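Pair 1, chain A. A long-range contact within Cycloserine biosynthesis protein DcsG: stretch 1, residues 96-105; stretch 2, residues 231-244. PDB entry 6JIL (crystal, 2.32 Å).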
# COMPACT_ATOMS: atom_id res chain seq x y z
N ALA A 96 3.10 -12.29 -4.24
CA ALA A 96 3.62 -13.56 -4.76
C ALA A 96 5.03 -13.35 -5.30
O ALA A 96 5.87 -14.25 -5.23
CB ALA A 96 2.71 -14.10 -5.85
N ASP A 97 5.29 -12.16 -5.83
CA ASP A 97 6.61 -11.84 -6.35
C ASP A 97 7.56 -11.73 -5.16
O ASP A 97 8.71 -12.15 -5.22
CB ASP A 97 6.58 -10.53 -7.13
CG ASP A 97 5.79 -10.63 -8.43
OD1 ASP A 97 4.87 -9.81 -8.65
OD2 ASP A 97 6.09 -11.53 -9.24
N LEU A 98 7.05 -11.17 -4.06
CA LEU A 98 7.86 -11.04 -2.85
C LEU A 98 8.20 -12.42 -2.32
O LEU A 98 9.33 -12.67 -1.90
CB LEU A 98 7.12 -10.25 -1.77
CG LEU A 98 6.94 -8.76 -2.05
CD1 LEU A 98 6.25 -8.08 -0.86
CD2 LEU A 98 8.29 -8.13 -2.32
N ALA A 99 7.21 -13.31 -2.33
CA ALA A 99 7.42 -14.67 -1.84
C ALA A 99 8.47 -15.40 -2.67
O ALA A 99 9.26 -16.19 -2.14
CB ALA A 99 6.11 -15.44 -1.85
N ALA A 100 8.50 -15.13 -3.98
CA ALA A 100 9.45 -15.78 -4.88
C ALA A 100 10.88 -15.29 -4.63
O ALA A 100 11.84 -15.94 -5.05
CB ALA A 100 9.06 -15.52 -6.33
N HIS A 101 11.01 -14.15 -3.95
CA HIS A 101 12.33 -13.60 -3.64
C HIS A 101 12.75 -13.93 -2.22
O HIS A 101 13.69 -13.33 -1.69
CB HIS A 101 12.35 -12.08 -3.83
CG HIS A 101 12.48 -11.64 -5.25
ND1 HIS A 101 11.49 -11.85 -6.19
CD2 HIS A 101 13.49 -11.02 -5.90
CE1 HIS A 101 11.89 -11.37 -7.36
NE2 HIS A 101 13.10 -10.87 -7.21
N GLY A 102 12.06 -14.86 -1.58
CA GLY A 102 12.44 -15.22 -0.23
C GLY A 102 11.89 -14.32 0.87
O GLY A 102 12.16 -14.56 2.04
N VAL A 103 11.13 -13.30 0.49
CA VAL A 103 10.54 -12.39 1.47
C VAL A 103 9.33 -13.07 2.12
O VAL A 103 8.41 -13.50 1.43
CB VAL A 103 10.04 -11.08 0.83
CG1 VAL A 103 9.38 -10.19 1.89
CG2 VAL A 103 11.19 -10.36 0.16
N PRO A 104 9.32 -13.17 3.46
CA PRO A 104 8.22 -13.79 4.19
C PRO A 104 6.92 -12.99 4.09
O PRO A 104 6.88 -11.83 4.48
CB PRO A 104 8.75 -13.87 5.62
CG PRO A 104 9.62 -12.66 5.70
CD PRO A 104 10.36 -12.69 4.39
N VAL A 105 5.87 -13.61 3.57
CA VAL A 105 4.60 -12.93 3.44
C VAL A 105 3.47 -13.77 4.02
O VAL A 105 3.62 -14.96 4.27
CB VAL A 105 4.26 -12.64 1.96
CG1 VAL A 105 5.38 -11.86 1.31
CG2 VAL A 105 4.03 -13.94 1.21
N ALA A 231 14.87 -5.61 8.80
CA ALA A 231 15.54 -6.55 7.92
C ALA A 231 14.55 -7.10 6.88
O ALA A 231 14.87 -7.19 5.70
CB ALA A 231 16.14 -7.68 8.73
N VAL A 232 13.35 -7.45 7.32
CA VAL A 232 12.35 -7.98 6.41
C VAL A 232 11.87 -6.88 5.46
O VAL A 232 11.80 -7.08 4.25
CB VAL A 232 11.14 -8.58 7.18
CG1 VAL A 232 9.99 -8.83 6.22
CG2 VAL A 232 11.54 -9.88 7.83
N ALA A 233 11.57 -5.71 6.01
CA ALA A 233 11.11 -4.59 5.20
C ALA A 233 12.09 -4.27 4.08
O ALA A 233 11.69 -4.06 2.94
CB ALA A 233 10.92 -3.35 6.08
N ALA A 234 13.38 -4.22 4.42
CA ALA A 234 14.43 -3.92 3.45
C ALA A 234 14.55 -5.00 2.39
O ALA A 234 14.98 -4.72 1.26
CB ALA A 234 15.77 -3.74 4.16
N ALA A 235 14.21 -6.24 2.74
CA ALA A 235 14.27 -7.34 1.78
C ALA A 235 13.13 -7.18 0.79
O ALA A 235 13.31 -7.39 -0.41
CB ALA A 235 14.16 -8.68 2.48
N ALA A 236 11.97 -6.80 1.30
CA ALA A 236 10.80 -6.60 0.47
C ALA A 236 11.08 -5.51 -0.56
O ALA A 236 10.70 -5.64 -1.73
CB ALA A 236 9.61 -6.21 1.34
N LEU A 237 11.75 -4.44 -0.13
CA LEU A 237 12.08 -3.33 -1.02
C LEU A 237 13.11 -3.76 -2.06
O LEU A 237 12.99 -3.44 -3.25
CB LEU A 237 12.62 -2.14 -0.21
CG LEU A 237 11.59 -1.40 0.65
CD1 LEU A 237 12.28 -0.39 1.56
CD2 LEU A 237 10.59 -0.69 -0.25
N ALA A 238 14.13 -4.50 -1.62
CA ALA A 238 15.16 -4.95 -2.54
C ALA A 238 14.54 -5.90 -3.57
O ALA A 238 14.90 -5.88 -4.75
CB ALA A 238 16.29 -5.64 -1.78
N ALA A 239 13.60 -6.73 -3.13
CA ALA A 239 12.94 -7.68 -4.03
C ALA A 239 12.16 -6.91 -5.08
O ALA A 239 12.08 -7.33 -6.24
CB ALA A 239 12.01 -8.58 -3.24
N SER A 240 11.59 -5.78 -4.68
CA SER A 240 10.82 -4.94 -5.60
C SER A 240 11.75 -4.30 -6.62
O SER A 240 11.44 -4.25 -7.81
CB SER A 240 10.08 -3.85 -4.83
OG SER A 240 9.21 -4.41 -3.86
N VAL A 241 12.88 -3.79 -6.14
CA VAL A 241 13.85 -3.16 -7.02
C VAL A 241 14.34 -4.16 -8.06
O VAL A 241 14.42 -3.84 -9.24
CB VAL A 241 15.05 -2.63 -6.21
CG1 VAL A 241 16.16 -2.18 -7.15
CG2 VAL A 241 14.61 -1.47 -5.32
N ALA A 242 14.67 -5.37 -7.60
CA ALA A 242 15.17 -6.42 -8.48
C ALA A 242 14.12 -6.91 -9.48
O ALA A 242 14.39 -7.04 -10.67
CB ALA A 242 15.66 -7.60 -7.64
N HIS A 243 12.92 -7.17 -8.98
CA HIS A 243 11.82 -7.65 -9.80
C HIS A 243 11.47 -6.73 -10.96
O HIS A 243 11.23 -7.21 -12.07
CB HIS A 243 10.58 -7.83 -8.94
CG HIS A 243 9.40 -8.33 -9.70
ND1 HIS A 243 9.28 -9.64 -10.12
CD2 HIS A 243 8.30 -7.69 -10.16
CE1 HIS A 243 8.16 -9.78 -10.80
NE2 HIS A 243 7.54 -8.61 -10.84
N LEU A 244 11.44 -5.43 -10.71
CA LEU A 244 11.09 -4.45 -11.73
C LEU A 244 12.29 -3.90 -12.50
O LEU A 244 12.12 -3.13 -13.44
CB LEU A 244 10.33 -3.28 -11.08
CG LEU A 244 8.98 -3.64 -10.47
CD1 LEU A 244 8.47 -2.50 -9.60
CD2 LEU A 244 7.99 -3.95 -11.58

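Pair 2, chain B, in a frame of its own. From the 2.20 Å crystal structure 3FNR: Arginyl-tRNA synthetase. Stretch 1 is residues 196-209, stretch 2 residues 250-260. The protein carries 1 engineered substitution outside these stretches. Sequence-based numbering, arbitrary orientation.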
# COMPACT_ATOMS: atom_id res chain seq x y z
N TRP B 196 35.04 -0.73 4.26
CA TRP B 196 34.13 -1.87 4.25
C TRP B 196 33.32 -1.94 5.54
O TRP B 196 33.80 -1.51 6.58
CB TRP B 196 34.92 -3.18 4.12
CG TRP B 196 35.70 -3.34 2.84
CD1 TRP B 196 36.86 -2.71 2.50
CD2 TRP B 196 35.38 -4.21 1.75
NE1 TRP B 196 37.28 -3.12 1.25
CE2 TRP B 196 36.38 -4.05 0.77
CE3 TRP B 196 34.33 -5.12 1.50
CZ2 TRP B 196 36.38 -4.75 -0.44
CZ3 TRP B 196 34.33 -5.82 0.29
CH2 TRP B 196 35.35 -5.63 -0.66
N LEU B 197 32.11 -2.47 5.45
CA LEU B 197 31.33 -2.87 6.63
C LEU B 197 31.62 -4.34 6.94
O LEU B 197 31.53 -5.20 6.06
CB LEU B 197 29.83 -2.66 6.39
CG LEU B 197 28.82 -3.16 7.44
CD1 LEU B 197 28.65 -2.19 8.60
CD2 LEU B 197 27.48 -3.44 6.79
N ALA B 198 31.93 -4.63 8.20
CA ALA B 198 32.27 -5.99 8.63
C ALA B 198 31.03 -6.82 8.93
O ALA B 198 30.87 -7.36 10.02
CB ALA B 198 33.18 -5.93 9.86
N SER B 199 30.15 -6.93 7.93
CA SER B 199 28.80 -7.49 8.13
C SER B 199 28.77 -8.99 8.35
O SER B 199 27.84 -9.50 8.98
CB SER B 199 27.89 -7.09 6.97
OG SER B 199 28.53 -7.28 5.72
N SER B 200 29.80 -9.69 7.88
CA SER B 200 29.93 -11.13 8.12
C SER B 200 30.23 -11.49 9.58
O SER B 200 30.09 -12.65 9.98
CB SER B 200 31.00 -11.73 7.21
OG SER B 200 32.26 -11.16 7.50
N GLN B 201 30.62 -10.49 10.38
CA GLN B 201 30.76 -10.65 11.83
C GLN B 201 29.40 -10.63 12.53
O GLN B 201 29.31 -10.87 13.74
CB GLN B 201 31.67 -9.56 12.42
CG GLN B 201 33.11 -9.55 11.88
CD GLN B 201 34.02 -8.55 12.58
OE1 GLN B 201 33.68 -8.00 13.64
NE2 GLN B 201 35.20 -8.31 12.00
N LYS B 202 28.35 -10.33 11.76
CA LYS B 202 26.98 -10.22 12.26
C LYS B 202 25.99 -11.02 11.40
O LYS B 202 24.81 -10.68 11.31
CB LYS B 202 26.56 -8.75 12.32
CG LYS B 202 26.25 -8.21 13.71
CD LYS B 202 27.47 -7.70 14.44
CE LYS B 202 27.10 -7.28 15.86
NZ LYS B 202 28.28 -7.19 16.76
N GLY B 203 26.47 -12.08 10.76
CA GLY B 203 25.59 -13.04 10.08
C GLY B 203 25.30 -12.83 8.61
O GLY B 203 24.49 -13.56 8.03
N ASP B 204 25.95 -11.85 7.99
CA ASP B 204 25.84 -11.67 6.55
C ASP B 204 26.77 -12.68 5.88
O ASP B 204 27.69 -13.20 6.51
CB ASP B 204 26.19 -10.23 6.18
CG ASP B 204 25.92 -9.88 4.73
OD1 ASP B 204 26.43 -8.84 4.27
OD2 ASP B 204 25.20 -10.62 4.03
N GLU B 205 26.50 -12.98 4.61
CA GLU B 205 27.31 -13.88 3.79
C GLU B 205 28.77 -13.41 3.70
O GLU B 205 29.69 -14.18 3.96
CB GLU B 205 26.69 -13.99 2.39
CG GLU B 205 27.58 -14.64 1.32
CD GLU B 205 27.06 -14.42 -0.10
OE1 GLU B 205 27.54 -15.13 -1.02
OE2 GLU B 205 26.20 -13.54 -0.31
N LYS B 206 28.96 -12.14 3.34
CA LYS B 206 30.28 -11.54 3.16
C LYS B 206 30.27 -10.05 3.52
O LYS B 206 29.21 -9.45 3.69
CB LYS B 206 30.75 -11.73 1.71
CG LYS B 206 29.84 -11.10 0.66
CD LYS B 206 30.39 -11.28 -0.74
CE LYS B 206 29.55 -10.48 -1.74
NZ LYS B 206 30.08 -10.57 -3.13
N ASP B 207 31.46 -9.46 3.63
CA ASP B 207 31.58 -8.04 3.94
C ASP B 207 31.25 -7.17 2.73
O ASP B 207 31.30 -7.64 1.59
CB ASP B 207 32.97 -7.73 4.50
CG ASP B 207 33.17 -8.27 5.91
OD1 ASP B 207 34.32 -8.31 6.37
OD2 ASP B 207 32.17 -8.67 6.55
N ARG B 208 30.90 -5.91 2.98
CA ARG B 208 30.31 -5.05 1.96
C ARG B 208 31.00 -3.69 1.87
O ARG B 208 31.43 -3.15 2.88
CB ARG B 208 28.82 -4.82 2.27
CG ARG B 208 27.99 -6.06 2.61
CD ARG B 208 27.75 -6.94 1.40
NE ARG B 208 27.21 -8.24 1.77
CZ ARG B 208 26.73 -9.14 0.92
NH1 ARG B 208 26.27 -10.29 1.38
NH2 ARG B 208 26.71 -8.89 -0.38
N VAL B 209 31.08 -3.13 0.67
CA VAL B 209 31.72 -1.83 0.47
C VAL B 209 30.81 -0.66 0.86
O VAL B 209 29.70 -0.52 0.33
CB VAL B 209 32.20 -1.64 -0.99
CG1 VAL B 209 32.81 -0.24 -1.19
CG2 VAL B 209 33.20 -2.71 -1.35
N ILE B 250 18.58 -8.54 3.23
CA ILE B 250 18.19 -8.42 4.65
C ILE B 250 19.37 -8.53 5.64
O ILE B 250 19.54 -7.62 6.45
CB ILE B 250 16.99 -9.36 5.04
CG1 ILE B 250 15.77 -9.06 4.17
CG2 ILE B 250 16.62 -9.18 6.52
CD1 ILE B 250 14.57 -9.99 4.43
N PRO B 251 20.21 -9.59 5.56
CA PRO B 251 21.26 -9.73 6.58
C PRO B 251 22.25 -8.57 6.68
O PRO B 251 22.66 -8.24 7.78
CB PRO B 251 22.00 -11.01 6.14
CG PRO B 251 21.00 -11.77 5.38
CD PRO B 251 20.28 -10.71 4.60
N ARG B 252 22.62 -7.95 5.55
CA ARG B 252 23.56 -6.82 5.57
C ARG B 252 22.96 -5.55 6.18
O ARG B 252 23.69 -4.72 6.73
CB ARG B 252 24.14 -6.52 4.18
CG ARG B 252 23.20 -5.81 3.22
CD ARG B 252 23.71 -5.85 1.78
NE ARG B 252 23.53 -7.18 1.22
CZ ARG B 252 23.70 -7.48 -0.06
NH1 ARG B 252 23.50 -8.72 -0.46
NH2 ARG B 252 24.06 -6.55 -0.93
N MET B 253 21.64 -5.42 6.12
CA MET B 253 20.99 -4.27 6.71
C MET B 253 20.83 -4.45 8.21
O MET B 253 21.05 -3.52 8.98
CB MET B 253 19.67 -3.95 5.99
CG MET B 253 19.10 -2.53 6.23
SD MET B 253 20.14 -1.09 5.81
CE MET B 253 20.94 -1.68 4.36
N LYS B 254 20.47 -5.67 8.63
CA LYS B 254 20.38 -5.98 10.06
C LYS B 254 21.74 -5.84 10.75
O LYS B 254 21.82 -5.35 11.88
CB LYS B 254 19.84 -7.40 10.28
CG LYS B 254 18.51 -7.69 9.61
CD LYS B 254 17.33 -7.24 10.44
CE LYS B 254 16.11 -8.09 10.14
NZ LYS B 254 15.04 -7.89 11.16
N ALA B 255 22.79 -6.28 10.05
CA ALA B 255 24.18 -6.19 10.51
C ALA B 255 24.60 -4.74 10.72
O ALA B 255 25.23 -4.42 11.72
CB ALA B 255 25.11 -6.87 9.50
N ALA B 256 24.22 -3.88 9.77
CA ALA B 256 24.48 -2.45 9.84
C ALA B 256 23.81 -1.82 11.05
O ALA B 256 24.43 -1.02 11.76
CB ALA B 256 24.01 -1.77 8.57
N MET B 257 22.56 -2.19 11.30
CA MET B 257 21.80 -1.67 12.44
C MET B 257 22.39 -2.11 13.78
O MET B 257 22.40 -1.34 14.74
CB MET B 257 20.30 -2.01 12.33
CG MET B 257 19.57 -1.42 11.10
SD MET B 257 19.70 0.37 10.89
CE MET B 257 20.98 0.45 9.63
N GLU B 258 22.91 -3.34 13.83
CA GLU B 258 23.58 -3.83 15.03
C GLU B 258 24.86 -3.03 15.29
O GLU B 258 25.18 -2.71 16.43
CB GLU B 258 23.90 -5.32 14.93
CG GLU B 258 22.67 -6.25 14.98
CD GLU B 258 21.98 -6.30 16.34
OE1 GLU B 258 20.78 -6.65 16.38
OE2 GLU B 258 22.62 -6.01 17.37
N PHE B 259 25.56 -2.69 14.20
CA PHE B 259 26.78 -1.89 14.27
C PHE B 259 26.50 -0.39 14.46
O PHE B 259 27.41 0.43 14.37
CB PHE B 259 27.62 -2.08 13.01
CG PHE B 259 28.51 -3.30 13.02
CD1 PHE B 259 29.29 -3.62 14.13
CD2 PHE B 259 28.60 -4.11 11.89
CE1 PHE B 259 30.13 -4.73 14.12
CE2 PHE B 259 29.41 -5.22 11.87
CZ PHE B 259 30.19 -5.54 12.99
N LEU B 260 25.24 -0.03 14.71
CA LEU B 260 24.88 1.35 15.02
C LEU B 260 24.26 1.42 16.41
O LEU B 260 23.77 2.48 16.84
CB LEU B 260 23.94 1.93 13.96
CG LEU B 260 24.51 2.25 12.57
CD1 LEU B 260 23.40 2.49 11.57
CD2 LEU B 260 25.41 3.47 12.62
O HOH W 1 22.62 -10.20 9.72
O HOH W 2 22.83 -9.17 2.95

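Similar backbones can be packed by quite different chemistry, and these two contacts make the point compactly. In each, a short turn passing through a glycine lies against a helix, and 14 central residues superpose with an RMSD of 0.6 Å. The turn begins as the end of a helix in pair 1 and as a 3-10 segment in pair 2. The matched glycines, A:Gly102 and B:Gly203, have positive phi, and at these angles a CB would be jammed against the preceding carbonyl oxygen.

The constant element is a small residue on the helix. A:Ala239 matches B:Ala255, and both point toward the turn where the backbones are close, the CA atoms of A:His101 and A:Ala239 being 6.0 Å apart and those of B:Lys202 and B:Ala255 5.2 Å apart. In pair 1, A:His101 CB lies 3.6 Å from A:Ala239 CB; in pair 2 the matched B:Lys202 CB lies 3.7 Å from B:Ala255 CB. Beyond CB both side chains run along the helix toward its C-terminal end. A:His101 NE2 lies 4.2 Å from A:Ala242 CB and, at the matched position, B:Lys202 CE lies 3.9 Å from B:Glu258 CB; A:Ala242 and B:Glu258 both point toward the turn. The difference is that A:His101 ND1 also donates to A:Asp97 O (3.0 Å), while B:Lys202 lays its CD over the face of the B:Phe259 ring, 4.0 Å from the centroid.

B:Phe259 matches A:His243, and both rings receive a CH group on a face, but from different positions: A:Asp97 CB sits 4.1 Å from the centroid of the A:His243 ring. The counterpart of A:Asp97, B:Ala198, instead brings its carbonyl to the ring edge, B:Ala198 O lying 3.2 Å from B:Phe259 CE2.

At A:Leu98 and B:Ser199 a long side chain is exchanged for a short one. A:Leu98 CD2 reaches 3.9 Å from A:Ala239 CB; B:Ser199 CB still approaches B:Ala255 CB at 3.8 Å.

The sharpest contrast is at A:Val103 and B:Asp204, both pointing toward the helix. A:Val103 packs its methyls here, its CG1 4.0 Å from A:Ala236 CB and its CG2 4.1 Å from A:Ala235 CB. B:Asp204 meets B:Pro251 and B:Arg252 at the corresponding helix positions, with its OD2 3.9 Å from B:Pro251 CB and its OD1 3.3 Å from B:Arg252 CB. Its carboxylate also forms a salt bridge with B:Arg208 (NE to B:Asp204 OD1, 2.7 Å), whose guanidinium stacks flat on that of B:Arg252, centres 3.6 Å apart. A water joins the stretches, donating to B:Asp204 OD2 and accepting from B:Arg252 N and NE.

Neither pair has a direct hydrogen bond across its stretches. The general lesson is that a backbone arrangement brings matched positions together, while leaving open which side chains meet there and whether as hydrocarbon, ring or charge.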